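Local coordinates for protein naphthalene dioxygenase small subunit (Rhodococcus sp., PDB 2B1X) that forms the small (beta) subunit of naphthalene 1,2-dioxygenase, a Rieske non-heme iron oxygenase, and probably has a mainly structural part in the enzyme, at residues Pro91-Arg96 with Leu121-Gly126. Residues are numbered along the deposited sequence; the frame is centred on the assembly and turned at random.
Sequences PPSRSR and LYRTRG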
loop_
_atom_site.group_PDB
_atom_site.type_symbol
_atom_site.label_atom_id
_atom_site.label_comp_id
_atom_site.label_asym_id
_atom_site.label_seq_id
_atom_site.Cartn_x
_atom_site.Cartn_y
_atom_site.Cartn_z
ATOM N N PRO B 91 -15.808 4.024 -17.974
ATOM C CA PRO B 91 -14.893 5.181 -18.063
ATOM C C PRO B 91 -13.389 4.853 -18.240
ATOM O O PRO B 91 -12.910 3.855 -17.712
ATOM C CB PRO B 91 -15.060 5.871 -16.704
ATOM C CG PRO B 91 -16.402 5.355 -16.181
ATOM C CD PRO B 91 -16.513 3.950 -16.681
ATOM N N PRO B 92 -12.676 5.696 -18.973
ATOM C CA PRO B 92 -11.223 5.510 -19.199
ATOM C C PRO B 92 -10.397 5.633 -17.923
ATOM O O PRO B 92 -10.739 6.420 -17.035
ATOM C CB PRO B 92 -10.856 6.633 -20.178
ATOM C CG PRO B 92 -11.938 7.624 -20.062
ATOM C CD PRO B 92 -13.215 6.889 -19.640
ATOM N N SER B 93 -9.337 4.838 -17.847
ATOM C CA SER B 93 -8.272 5.032 -16.889
ATOM C C SER B 93 -7.619 6.404 -17.151
ATOM O O SER B 93 -7.633 6.892 -18.281
ATOM C CB SER B 93 -7.180 3.965 -17.116
ATOM O OG SER B 93 -7.657 2.638 -16.950
ATOM N N ARG B 94 -7.055 7.008 -16.106
ATOM C CA ARG B 94 -6.107 8.100 -16.244
ATOM C C ARG B 94 -4.746 7.422 -16.242
ATOM O O ARG B 94 -4.414 6.700 -15.315
ATOM C CB ARG B 94 -6.195 9.061 -15.061
ATOM C CG ARG B 94 -7.304 10.036 -15.187
ATOM C CD ARG B 94 -8.634 9.478 -14.760
ATOM N NE ARG B 94 -8.553 8.908 -13.413
ATOM C CZ ARG B 94 -9.607 8.513 -12.719
ATOM N NH1 ARG B 94 -10.831 8.694 -13.229
ATOM N NH2 ARG B 94 -9.450 8.016 -11.478
ATOM N N SER B 95 -3.984 7.598 -17.310
ATOM C CA SER B 95 -2.668 6.966 -17.353
ATOM C C SER B 95 -1.578 7.969 -17.680
ATOM O O SER B 95 -1.843 9.030 -18.225
ATOM C CB SER B 95 -2.678 5.890 -18.428
ATOM O OG SER B 95 -2.914 6.494 -19.681
ATOM N N ARG B 96 -0.334 7.626 -17.341
ATOM C CA ARG B 96 0.803 8.405 -17.812
ATOM C C ARG B 96 1.935 7.481 -18.166
ATOM O O ARG B 96 2.376 6.666 -17.338
ATOM C CB ARG B 96 1.240 9.461 -16.796
ATOM C CG ARG B 96 2.305 10.452 -17.339
ATOM C CD ARG B 96 1.984 11.913 -16.959
ATOM N NE ARG B 96 0.559 12.123 -17.173
ATOM C CZ ARG B 96 0.036 12.476 -18.343
ATOM N NH1 ARG B 96 0.846 12.751 -19.352
ATOM N NH2 ARG B 96 -1.298 12.579 -18.483
ATOM N N LEU B 121 4.543 3.180 -16.223
ATOM C CA LEU B 121 3.161 3.480 -16.580
ATOM C C LEU B 121 2.342 3.631 -15.303
ATOM O O LEU B 121 2.316 2.707 -14.493
ATOM C CB LEU B 121 2.604 2.364 -17.455
ATOM C CG LEU B 121 1.108 2.497 -17.821
ATOM C CD1 LEU B 121 0.833 3.594 -18.793
ATOM C CD2 LEU B 121 0.556 1.192 -18.308
ATOM N N TYR B 122 1.731 4.813 -15.116
ATOM C CA TYR B 122 0.935 5.124 -13.947
ATOM C C TYR B 122 -0.526 4.979 -14.314
ATOM O O TYR B 122 -0.895 5.334 -15.422
ATOM C CB TYR B 122 1.246 6.562 -13.453
ATOM C CG TYR B 122 0.452 7.027 -12.218
ATOM C CD1 TYR B 122 0.928 6.826 -10.951
ATOM C CD2 TYR B 122 -0.781 7.686 -12.356
ATOM C CE1 TYR B 122 0.220 7.277 -9.816
ATOM C CE2 TYR B 122 -1.515 8.101 -11.251
ATOM C CZ TYR B 122 -1.022 7.897 -9.999
ATOM O OH TYR B 122 -1.758 8.322 -8.946
ATOM N N ARG B 123 -1.368 4.452 -13.415
ATOM C CA ARG B 123 -2.796 4.203 -13.767
ATOM C C ARG B 123 -3.762 4.373 -12.581
ATOM O O ARG B 123 -3.521 3.789 -11.558
ATOM C CB ARG B 123 -2.959 2.791 -14.380
ATOM C CG ARG B 123 -4.402 2.459 -14.906
ATOM C CD ARG B 123 -4.669 0.943 -15.068
ATOM N NE ARG B 123 -5.832 0.647 -15.921
ATOM C CZ ARG B 123 -6.181 -0.576 -16.307
ATOM N NH1 ARG B 123 -5.500 -1.641 -15.860
ATOM N NH2 ARG B 123 -7.242 -0.747 -17.094
ATOM N N THR B 124 -4.820 5.200 -12.725
ATOM C CA THR B 124 -5.932 5.223 -11.763
ATOM C C THR B 124 -7.260 5.018 -12.491
ATOM O O THR B 124 -7.380 5.349 -13.655
ATOM C CB THR B 124 -6.012 6.545 -10.933
ATOM O OG1 THR B 124 -6.252 7.652 -11.818
ATOM C CG2 THR B 124 -4.669 6.893 -10.229
ATOM N N ARG B 125 -8.246 4.517 -11.767
ATOM C CA ARG B 125 -9.631 4.388 -12.276
ATOM C C ARG B 125 -10.633 4.804 -11.211
ATOM O O ARG B 125 -10.416 4.557 -9.999
ATOM C CB ARG B 125 -9.930 2.939 -12.694
ATOM C CG ARG B 125 -9.086 2.393 -13.836
ATOM C CD ARG B 125 -9.584 1.016 -14.423
ATOM N NE ARG B 125 -11.017 1.031 -14.756
ATOM C CZ ARG B 125 -11.565 1.741 -15.728
ATOM N NH1 ARG B 125 -10.809 2.533 -16.478
ATOM N NH2 ARG B 125 -12.896 1.707 -15.926
ATOM N N GLY B 126 -11.704 5.474 -11.631
ATOM C CA GLY B 126 -12.778 5.823 -10.701
ATOM C C GLY B 126 -12.339 6.741 -9.584
ATOM O O GLY B 126 -11.380 7.489 -9.718
HETATM O O HOH W 1 -11.830 5.601 -14.479
#
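Arg94 pairs with Thr124 and Arg96 with Tyr122 at the open end of the antiparallel beta hairpin 94-106/112-124, part of the curved sheet of this NTF2-like subunit. Both are hydrogen-bonded pairs, so backbone N and O of all four residues are satisfied across the strands. Beyond the ladder, arginine side chains make most of the links. Arg125 meets Pro91 O end-on, NH1 and NH2 each 2.8 Å from that one oxygen. Its NH1 also donates to Ser93 OG, and its NH2 forms a salt bridge with Glu374 of a large-subunit chain. An alanine in place of Arg125 would probably leave Pro91 O without both donors and Glu374 without this salt bridge. Ser93 OG takes a nearly straight bond from Arg123 NE (2.9 Å, 170°) and also bonds Glu89, which pairs with Arg123 NH2. On the Thr124 face, the Arg94 chain bends at chi2 (82°) and chi3, which turns its guanidinium across toward Thr124 and Gly126. NE and NH2 both reach Thr124 OG1, which also bonds Asp159 O of the second beta subunit. Water 1 joins Pro92 O to Gly126 N. Arg94 NH2 meets a lone pair of Gly126 O at 2.7 Å.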